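Local atomic coordinates of MdbA protein (Corynebacterium matruchotii ATCC 14266, PDB entry 6BO0), a protein that is a thiol-disulfide oxidoreductase of the DsbA family and probably catalyses disulfide bond formation in exported proteins. Residues I76-G88 with F158-E170. Residues are numbered along the deposited sequence; the frame is centred on the assembly and turned at random. Where two conformers were deposited one is given.
Sequences IRTMNFLDKGEIG and FKKIADDNAKKLE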
ATOM      1  N   ILE A  76       6.314   1.299  -1.508  1.00 11.26           N
ATOM      2  CA  ILE A  76       5.295   1.366  -0.466  1.00 10.62           C
ATOM      3  C   ILE A  76       5.830   0.566   0.709  1.00 10.86           C
ATOM      4  O   ILE A  76       6.071  -0.639   0.591  1.00 11.90           O
ATOM      5  CB  ILE A  76       3.935   0.820  -0.948  1.00 11.10           C
ATOM      6  CG1 ILE A  76       3.420   1.581  -2.175  1.00 12.65           C
ATOM      7  CG2 ILE A  76       2.944   0.819   0.213  1.00 12.10           C
ATOM      8  CD1 ILE A  76       3.107   3.035  -1.959  1.00 13.43           C
ATOM      9  N   ARG A  77       6.021   1.257   1.829  1.00 10.88           N
ATOM     10  CA  ARG A  77       6.609   0.695   3.037  1.00 10.85           C
ATOM     11  C   ARG A  77       5.568   0.711   4.155  1.00 10.46           C
ATOM     12  O   ARG A  77       5.434   1.652   4.912  1.00 11.37           O
ATOM     13  CB  ARG A  77       7.878   1.471   3.393  1.00 11.13           C
ATOM     14  CG  ARG A  77       8.982   1.248   2.380  1.00 11.80           C
ATOM     15  CD  ARG A  77      10.311   1.817   2.821  1.00 12.26           C
ATOM     16  NE  ARG A  77      11.390   1.564   1.860  1.00 12.92           N
ATOM     17  CZ  ARG A  77      12.022   0.421   1.716  1.00 13.34           C
ATOM     18  NH1 ARG A  77      11.717  -0.618   2.489  1.00 13.72           N
ATOM     19  NH2 ARG A  77      12.977   0.305   0.810  1.00 15.45           N
ATOM     20  N   THR A  78       4.813  -0.381   4.209  1.00 10.60           N
ATOM     21  CA  THR A  78       3.708  -0.490   5.132  1.00 10.74           C
ATOM     22  C   THR A  78       4.196  -0.748   6.543  1.00 10.79           C
ATOM     23  O   THR A  78       5.146  -1.492   6.745  1.00 11.42           O
ATOM     24  CB  THR A  78       2.749  -1.596   4.689  1.00 11.71           C
ATOM     25  OG1 THR A  78       2.512  -1.477   3.290  1.00 12.66           O
ATOM     26  CG2 THR A  78       1.408  -1.540   5.452  1.00 11.88           C
ATOM     27  N   MET A  79       3.504  -0.106   7.493  1.00 11.09           N
ATOM     28  CA  MET A  79       3.762  -0.216   8.922  0.70 11.96           C
ATOM     29  C   MET A  79       2.468  -0.586   9.643  1.00 11.73           C
ATOM     30  O   MET A  79       1.386  -0.593   9.052  1.00 12.20           O
ATOM     31  CB  MET A  79       4.372   1.088   9.467  0.70 14.75           C
ATOM     32  CG  MET A  79       5.757   1.370   8.840  0.70 15.27           C
ATOM     33  SD  MET A  79       6.688   2.680   9.596  0.70 17.19           S
ATOM     34  CE  MET A  79       5.474   3.872   9.357  0.70 12.45           C
ATOM     35  N   ASN A  80       2.600  -0.919  10.926  1.00 11.51           N
ATOM     36  CA  ASN A  80       1.439  -1.367  11.693  1.00 11.84           C
ATOM     37  C   ASN A  80       1.378  -0.839  13.104  1.00 12.14           C
ATOM     38  O   ASN A  80       0.696  -1.413  13.953  1.00 13.50           O
ATOM     39  CB  ASN A  80       1.382  -2.901  11.707  1.00 12.43           C
ATOM     40  CG  ASN A  80       2.540  -3.497  12.473  1.00 13.79           C
ATOM     41  OD1 ASN A  80       3.330  -2.750  13.046  1.00 14.27           O
ATOM     42  ND2 ASN A  80       2.661  -4.819  12.489  1.00 13.78           N
ATOM     43  N   PHE A  81       2.003   0.302  13.353  1.00 13.10           N
ATOM     44  CA  PHE A  81       2.015   0.869  14.711  0.60 14.28           C
ATOM     45  C   PHE A  81       0.641   1.227  15.268  1.00 14.12           C
ATOM     46  O   PHE A  81       0.445   1.211  16.484  1.00 15.35           O
ATOM     47  CB  PHE A  81       2.917   2.117  14.782  0.60 17.55           C
ATOM     48  CG  PHE A  81       4.385   1.817  15.013  0.60 20.00           C
ATOM     49  CD1 PHE A  81       4.971   0.628  14.586  0.60 21.95           C
ATOM     50  CD2 PHE A  81       5.193   2.759  15.653  0.60 23.47           C
ATOM     51  CE1 PHE A  81       6.319   0.371  14.827  0.60 24.42           C
ATOM     52  CE2 PHE A  81       6.532   2.508  15.885  0.60 27.03           C
ATOM     53  CZ  PHE A  81       7.099   1.317  15.474  0.60 24.87           C
ATOM     54  N   LEU A  82      -0.320   1.526  14.392  1.00 12.80           N
ATOM     55  CA  LEU A  82      -1.644   1.886  14.919  1.00 13.20           C
ATOM     56  C   LEU A  82      -2.340   0.707  15.576  1.00 13.72           C
ATOM     57  O   LEU A  82      -3.328   0.910  16.294  1.00 15.52           O
ATOM     58  CB  LEU A  82      -2.506   2.525  13.840  1.00 13.50           C
ATOM     59  CG  LEU A  82      -2.348   4.052  13.779  1.00 15.92           C
ATOM     60  CD1 LEU A  82      -0.948   4.487  13.350  1.00 17.17           C
ATOM     61  CD2 LEU A  82      -3.418   4.671  12.910  1.00 16.75           C
ATOM     62  N   ASP A  83      -1.854  -0.517  15.361  1.00 12.71           N
ATOM     63  CA  ASP A  83      -2.431  -1.637  16.065  1.00 13.37           C
ATOM     64  C   ASP A  83      -1.917  -1.765  17.518  1.00 15.07           C
ATOM     65  O   ASP A  83      -2.412  -2.612  18.254  1.00 16.73           O
ATOM     66  CB  ASP A  83      -2.181  -2.971  15.316  1.00 13.72           C
ATOM     67  CG  ASP A  83      -3.103  -3.194  14.123  1.00 13.53           C
ATOM     68  OD1 ASP A  83      -3.974  -2.335  13.832  1.00 13.91           O
ATOM     69  OD2 ASP A  83      -2.944  -4.278  13.501  1.00 13.31           O
ATOM     70  N   LYS A  84      -0.921  -0.973  17.888  1.00 16.51           N
ATOM     71  CA  LYS A  84      -0.421  -0.927  19.257  1.00 18.47           C
ATOM     72  C   LYS A  84      -0.014  -2.304  19.756  1.00 19.32           C
ATOM     73  O   LYS A  84      -0.263  -2.665  20.922  1.00 21.70           O
ATOM     74  CB  LYS A  84      -1.467  -0.283  20.142  1.00 20.41           C
ATOM     75  CG  LYS A  84      -1.819   1.136  19.730  1.00 23.79           C
ATOM     76  CD  LYS A  84      -2.819   1.782  20.684  1.00 28.40           C
ATOM     77  CE  LYS A  84      -2.224   2.080  22.037  1.00 34.66           C
ATOM     78  NZ  LYS A  84      -3.340   2.490  22.914  1.00 37.28           N
ATOM     79  N   GLY A  85       0.654  -3.058  18.891  1.00 18.92           N
ATOM     80  CA  GLY A  85       1.216  -4.369  19.228  1.00 24.03           C
ATOM     81  C   GLY A  85       0.282  -5.546  19.039  1.00 25.70           C
ATOM     82  O   GLY A  85       0.720  -6.704  19.031  1.00 31.47           O
ATOM     83  N   GLU A  86      -1.005  -5.271  18.919  1.00 19.44           N
ATOM     84  CA  GLU A  86      -1.992  -6.333  18.710  1.00 21.81           C
ATOM     85  C   GLU A  86      -2.155  -6.645  17.225  1.00 18.47           C
ATOM     86  O   GLU A  86      -1.661  -5.914  16.378  1.00 18.14           O
ATOM     87  CB  GLU A  86      -3.317  -5.889  19.302  1.00 26.90           C
ATOM     88  CG  GLU A  86      -3.221  -5.574  20.791  1.00 36.01           C
ATOM     89  CD  GLU A  86      -4.448  -6.005  21.567  1.00 42.78           C
ATOM     90  OE1 GLU A  86      -4.858  -7.180  21.443  1.00 51.92           O
ATOM     91  OE2 GLU A  86      -4.994  -5.174  22.317  1.00 57.10           O
ATOM     92  N   ILE A  87      -2.841  -7.736  16.913  1.00 19.57           N
ATOM     93  CA  ILE A  87      -3.174  -8.040  15.529  1.00 17.62           C
ATOM     94  C   ILE A  87      -4.562  -7.464  15.258  1.00 18.35           C
ATOM     95  O   ILE A  87      -5.604  -8.035  15.581  1.00 22.08           O
ATOM     96  CB  ILE A  87      -3.099  -9.542  15.231  1.00 20.32           C
ATOM     97  CG1 ILE A  87      -1.704 -10.093  15.593  1.00 23.37           C
ATOM     98  CG2 ILE A  87      -3.412  -9.820  13.762  1.00 23.59           C
ATOM     99  CD1 ILE A  87      -0.552  -9.359  14.928  1.00 27.90           C
ATOM    100  N   GLY A  88      -4.543  -6.288  14.669  1.00 14.49           N
ATOM    101  CA  GLY A  88      -5.722  -5.506  14.399  1.00 13.81           C
ATOM    102  C   GLY A  88      -5.835  -5.149  12.930  1.00 11.36           C
ATOM    103  O   GLY A  88      -5.335  -5.860  12.072  1.00 11.81           O
ATOM    104  N   PHE A 158       4.325 -10.554   6.955  1.00 12.74           N
ATOM    105  CA  PHE A 158       3.943  -9.161   7.013  1.00 12.64           C
ATOM    106  C   PHE A 158       4.360  -8.511   8.332  1.00 13.38           C
ATOM    107  O   PHE A 158       4.770  -7.360   8.356  1.00 13.21           O
ATOM    108  CB  PHE A 158       2.439  -8.971   6.773  1.00 13.78           C
ATOM    109  CG  PHE A 158       2.057  -7.515   6.885  1.00 12.15           C
ATOM    110  CD1 PHE A 158       2.357  -6.632   5.851  1.00 13.13           C
ATOM    111  CD2 PHE A 158       1.554  -7.004   8.065  1.00 13.40           C
ATOM    112  CE1 PHE A 158       2.125  -5.274   5.994  1.00 13.80           C
ATOM    113  CE2 PHE A 158       1.326  -5.641   8.212  1.00 13.19           C
ATOM    114  CZ  PHE A 158       1.622  -4.782   7.174  1.00 13.81           C
ATOM    115  N   LYS A 159       4.257  -9.233   9.448  1.00 13.70           N
ATOM    116  CA  LYS A 159       4.725  -8.670  10.723  0.60 15.36           C
ATOM    117  C   LYS A 159       6.180  -8.207  10.601  1.00 14.36           C
ATOM    118  O   LYS A 159       6.555  -7.124  11.094  1.00 15.10           O
ATOM    119  CB  LYS A 159       4.580  -9.675  11.868  0.60 18.66           C
ATOM    120  CG  LYS A 159       3.145  -9.926  12.324  0.60 22.33           C
ATOM    121  CD  LYS A 159       3.105 -10.904  13.492  0.60 31.23           C
ATOM    122  CE  LYS A 159       1.814 -11.712  13.527  0.60 34.60           C
ATOM    123  NZ  LYS A 159       1.711 -12.498  14.787  0.60 40.73           N
ATOM    124  N   LYS A 160       7.006  -9.026   9.962  1.00 14.54           N
ATOM    125  CA  LYS A 160       8.408  -8.661   9.762  1.00 15.31           C
ATOM    126  C   LYS A 160       8.561  -7.500   8.774  1.00 14.70           C
ATOM    127  O   LYS A 160       9.424  -6.640   8.962  1.00 15.89           O
ATOM    128  CB  LYS A 160       9.236  -9.869   9.299  1.00 17.86           C
ATOM    129  CG  LYS A 160      10.715  -9.538   9.093  1.00 19.58           C
ATOM    130  CD  LYS A 160      11.579 -10.776   8.987  1.00 22.43           C
ATOM    131  CE  LYS A 160      12.860 -10.565   8.201  1.00 29.03           C
ATOM    132  NZ  LYS A 160      13.651  -9.373   8.529  1.00 28.35           N
ATOM    133  N   ILE A 161       7.790  -7.493   7.687  1.00 13.63           N
ATOM    134  CA  ILE A 161       7.782  -6.342   6.736  1.00 13.98           C
ATOM    135  C   ILE A 161       7.573  -5.039   7.531  1.00 12.26           C
ATOM    136  O   ILE A 161       8.303  -4.054   7.381  1.00 12.35           O
ATOM    137  CB  ILE A 161       6.591  -6.490   5.691  1.00 15.00           C
ATOM    138  CG1 ILE A 161       6.785  -7.653   4.709  1.00 17.85           C
ATOM    139  CG2 ILE A 161       6.318  -5.164   4.948  1.00 16.73           C
ATOM    140  CD1 ILE A 161       7.881  -7.454   3.697  1.00 19.72           C
ATOM    141  N   ALA A 162       6.530  -5.021   8.351  1.00 11.47           N
ATOM    142  CA  ALA A 162       6.157  -3.823   9.095  1.00 12.22           C
ATOM    143  C   ALA A 162       7.257  -3.416  10.084  1.00 12.08           C
ATOM    144  O   ALA A 162       7.621  -2.238  10.177  1.00 13.05           O
ATOM    145  CB  ALA A 162       4.848  -4.080   9.821  1.00 12.87           C
ATOM    146  N   ASP A 163       7.791  -4.394  10.810  1.00 13.33           N
ATOM    147  CA  ASP A 163       8.867  -4.091  11.746  1.00 14.04           C
ATOM    148  C   ASP A 163      10.102  -3.554  11.016  1.00 14.09           C
ATOM    149  O   ASP A 163      10.750  -2.604  11.477  1.00 15.15           O
ATOM    150  CB  ASP A 163       9.267  -5.347  12.528  1.00 15.70           C
ATOM    151  CG  ASP A 163       8.234  -5.799  13.541  1.00 17.83           C
ATOM    152  OD1 ASP A 163       7.313  -5.041  13.884  1.00 20.06           O
ATOM    153  OD2 ASP A 163       8.405  -6.938  14.063  1.00 21.25           O
ATOM    154  N   ASP A 164      10.419  -4.169   9.878  1.00 13.35           N
ATOM    155  CA  ASP A 164      11.570  -3.755   9.098  1.00 14.34           C
ATOM    156  C   ASP A 164      11.409  -2.337   8.556  1.00 14.11           C
ATOM    157  O   ASP A 164      12.368  -1.559   8.536  1.00 14.24           O
ATOM    158  CB  ASP A 164      11.846  -4.743   7.960  1.00 15.39           C
ATOM    159  CG  ASP A 164      12.421  -6.061   8.450  1.00 17.11           C
ATOM    160  OD1 ASP A 164      12.801  -6.140   9.629  1.00 19.29           O
ATOM    161  OD2 ASP A 164      12.512  -6.987   7.628  1.00 20.33           O
ATOM    162  N   ASN A 165      10.204  -1.987   8.108  1.00 12.54           N
ATOM    163  CA  ASN A 165       9.985  -0.618   7.651  1.00 12.41           C
ATOM    164  C   ASN A 165      10.081   0.387   8.785  1.00 12.83           C
ATOM    165  O   ASN A 165      10.664   1.447   8.597  1.00 13.88           O
ATOM    166  CB  ASN A 165       8.665  -0.521   6.923  1.00 11.60           C
ATOM    167  CG  ASN A 165       8.727  -1.166   5.560  1.00 11.78           C
ATOM    168  OD1 ASN A 165       9.761  -1.084   4.883  1.00 13.05           O
ATOM    169  ND2 ASN A 165       7.650  -1.810   5.144  1.00 11.54           N
ATOM    170  N   ALA A 166       9.565   0.050   9.961  1.00 13.28           N
ATOM    171  CA  ALA A 166       9.729   0.928  11.114  1.00 13.73           C
ATOM    172  C   ALA A 166      11.212   1.142  11.433  1.00 14.04           C
ATOM    173  O   ALA A 166      11.633   2.254  11.737  1.00 15.61           O
ATOM    174  CB  ALA A 166       9.011   0.364  12.304  1.00 16.44           C
ATOM    175  N   LYS A 167      12.007   0.071  11.391  1.00 15.25           N
ATOM    176  CA  LYS A 167      13.445   0.161  11.677  1.00 16.22           C
ATOM    177  C   LYS A 167      14.143   1.050  10.647  1.00 16.04           C
ATOM    178  O   LYS A 167      14.993   1.871  10.996  1.00 17.66           O
ATOM    179  CB  LYS A 167      14.062  -1.230  11.678  1.00 17.90           C
ATOM    180  CG  LYS A 167      13.673  -2.054  12.898  1.00 23.67           C
ATOM    181  CD  LYS A 167      14.129  -3.503  12.811  1.00 28.82           C
ATOM    182  CE  LYS A 167      13.482  -4.310  13.930  1.00 35.12           C
ATOM    183  NZ  LYS A 167      13.832  -5.756  13.914  1.00 37.83           N
ATOM    184  N   LYS A 168      13.798   0.884   9.372  1.00 15.12           N
ATOM    185  CA  LYS A 168      14.380   1.706   8.321  1.00 14.94           C
ATOM    186  C   LYS A 168      14.003   3.171   8.496  1.00 14.58           C
ATOM    187  O   LYS A 168      14.835   4.060   8.325  1.00 15.74           O
ATOM    188  CB  LYS A 168      13.967   1.198   6.935  1.00 15.96           C
ATOM    189  CG  LYS A 168      14.653   1.938   5.801  1.00 15.84           C
ATOM    190  CD  LYS A 168      14.333   1.354   4.433  1.00 18.03           C
ATOM    191  CE  LYS A 168      14.856   2.200   3.284  1.00 20.32           C
ATOM    192  NZ  LYS A 168      16.302   2.496   3.393  1.00 24.59           N
ATOM    193  N   LEU A 169      12.744   3.444   8.817  1.00 13.49           N
ATOM    194  CA  LEU A 169      12.307   4.809   8.999  1.00 13.88           C
ATOM    195  C   LEU A 169      13.066   5.473  10.137  1.00 14.46           C
ATOM    196  O   LEU A 169      13.488   6.623  10.024  1.00 15.77           O
ATOM    197  CB  LEU A 169      10.792   4.834   9.257  1.00 14.01           C
ATOM    198  CG  LEU A 169      10.190   6.204   9.542  1.00 13.32           C
ATOM    199  CD1 LEU A 169      10.507   7.200   8.432  1.00 14.04           C
ATOM    200  CD2 LEU A 169       8.694   6.102   9.762  1.00 14.42           C
ATOM    201  N   GLU A 170      13.230   4.750  11.241  1.00 15.15           N
ATOM    202  CA  GLU A 170      13.941   5.287  12.388  0.60 17.27           C
ATOM    203  C   GLU A 170      15.380   5.635  12.017  1.00 17.99           C
ATOM    204  O   GLU A 170      15.887   6.688  12.407  1.00 23.27           O
ATOM    205  CB  GLU A 170      13.879   4.286  13.540  0.60 18.89           C
ATOM    206  CG  GLU A 170      14.474   4.809  14.840  0.60 22.96           C
ATOM    207  CD  GLU A 170      14.137   3.935  16.034  0.60 32.63           C
ATOM    208  OE1 GLU A 170      14.188   2.696  15.903  0.60 39.26           O
ATOM    209  OE2 GLU A 170      13.827   4.496  17.106  0.60 45.65           O
TER
HETATM  210  O   HOH W   1       5.501  -0.957  11.700  1.00 14.75           O
HETATM  211  O   HOH W   2       5.880  -2.744  13.993  1.00 21.36           O
HETATM  212  O   HOH W   3       5.053  -6.149  13.479  1.00 22.49           O
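M79 lies along helix 158-170, its CA against A162 CB. In one of its two conformers SD rests 3.8 Å from A166 CA, and a bend at chi3 (-57°) turns CE onto L169 CD2. F81, also in one of two conformers, brings CE1 to 3.7 Å from A166 CB. A162 CB, one turn back, packs against the amide of N80, and the methyl CG2 of T78 meets the edge of the F158 ring at CZ, 3.7 Å away.

The polar side turns on the buried amide of N165, which bridges consecutive residues of the strand. Its ND2 gives a nearly straight bond (167°) to T78 O at 3.0 Å, a carbonyl that also receives a CA-H contact from A162. Its OD1 takes R77 NH1 at 3.1 Å, in the guanidinium plane, and a second bond from S26. K168 lays its CD over the centre of one guanidinium face; each cation has its own salt bridge, R77 NE to D42 and K168 NZ to D172, probably easing the approach of like charges. Toward solvent, a water joins N80 ND2 to K159 O, and ND2 also bonds N91 OD1.

In this thioredoxin-fold protein the contact lays helix 155-172 across the end of strand 72-78, at 107° between the local axes. Strand 39-45 runs alongside that strand, Y44 touching R77, K168 and L169, while helix 89-103 packs against F158 and I161.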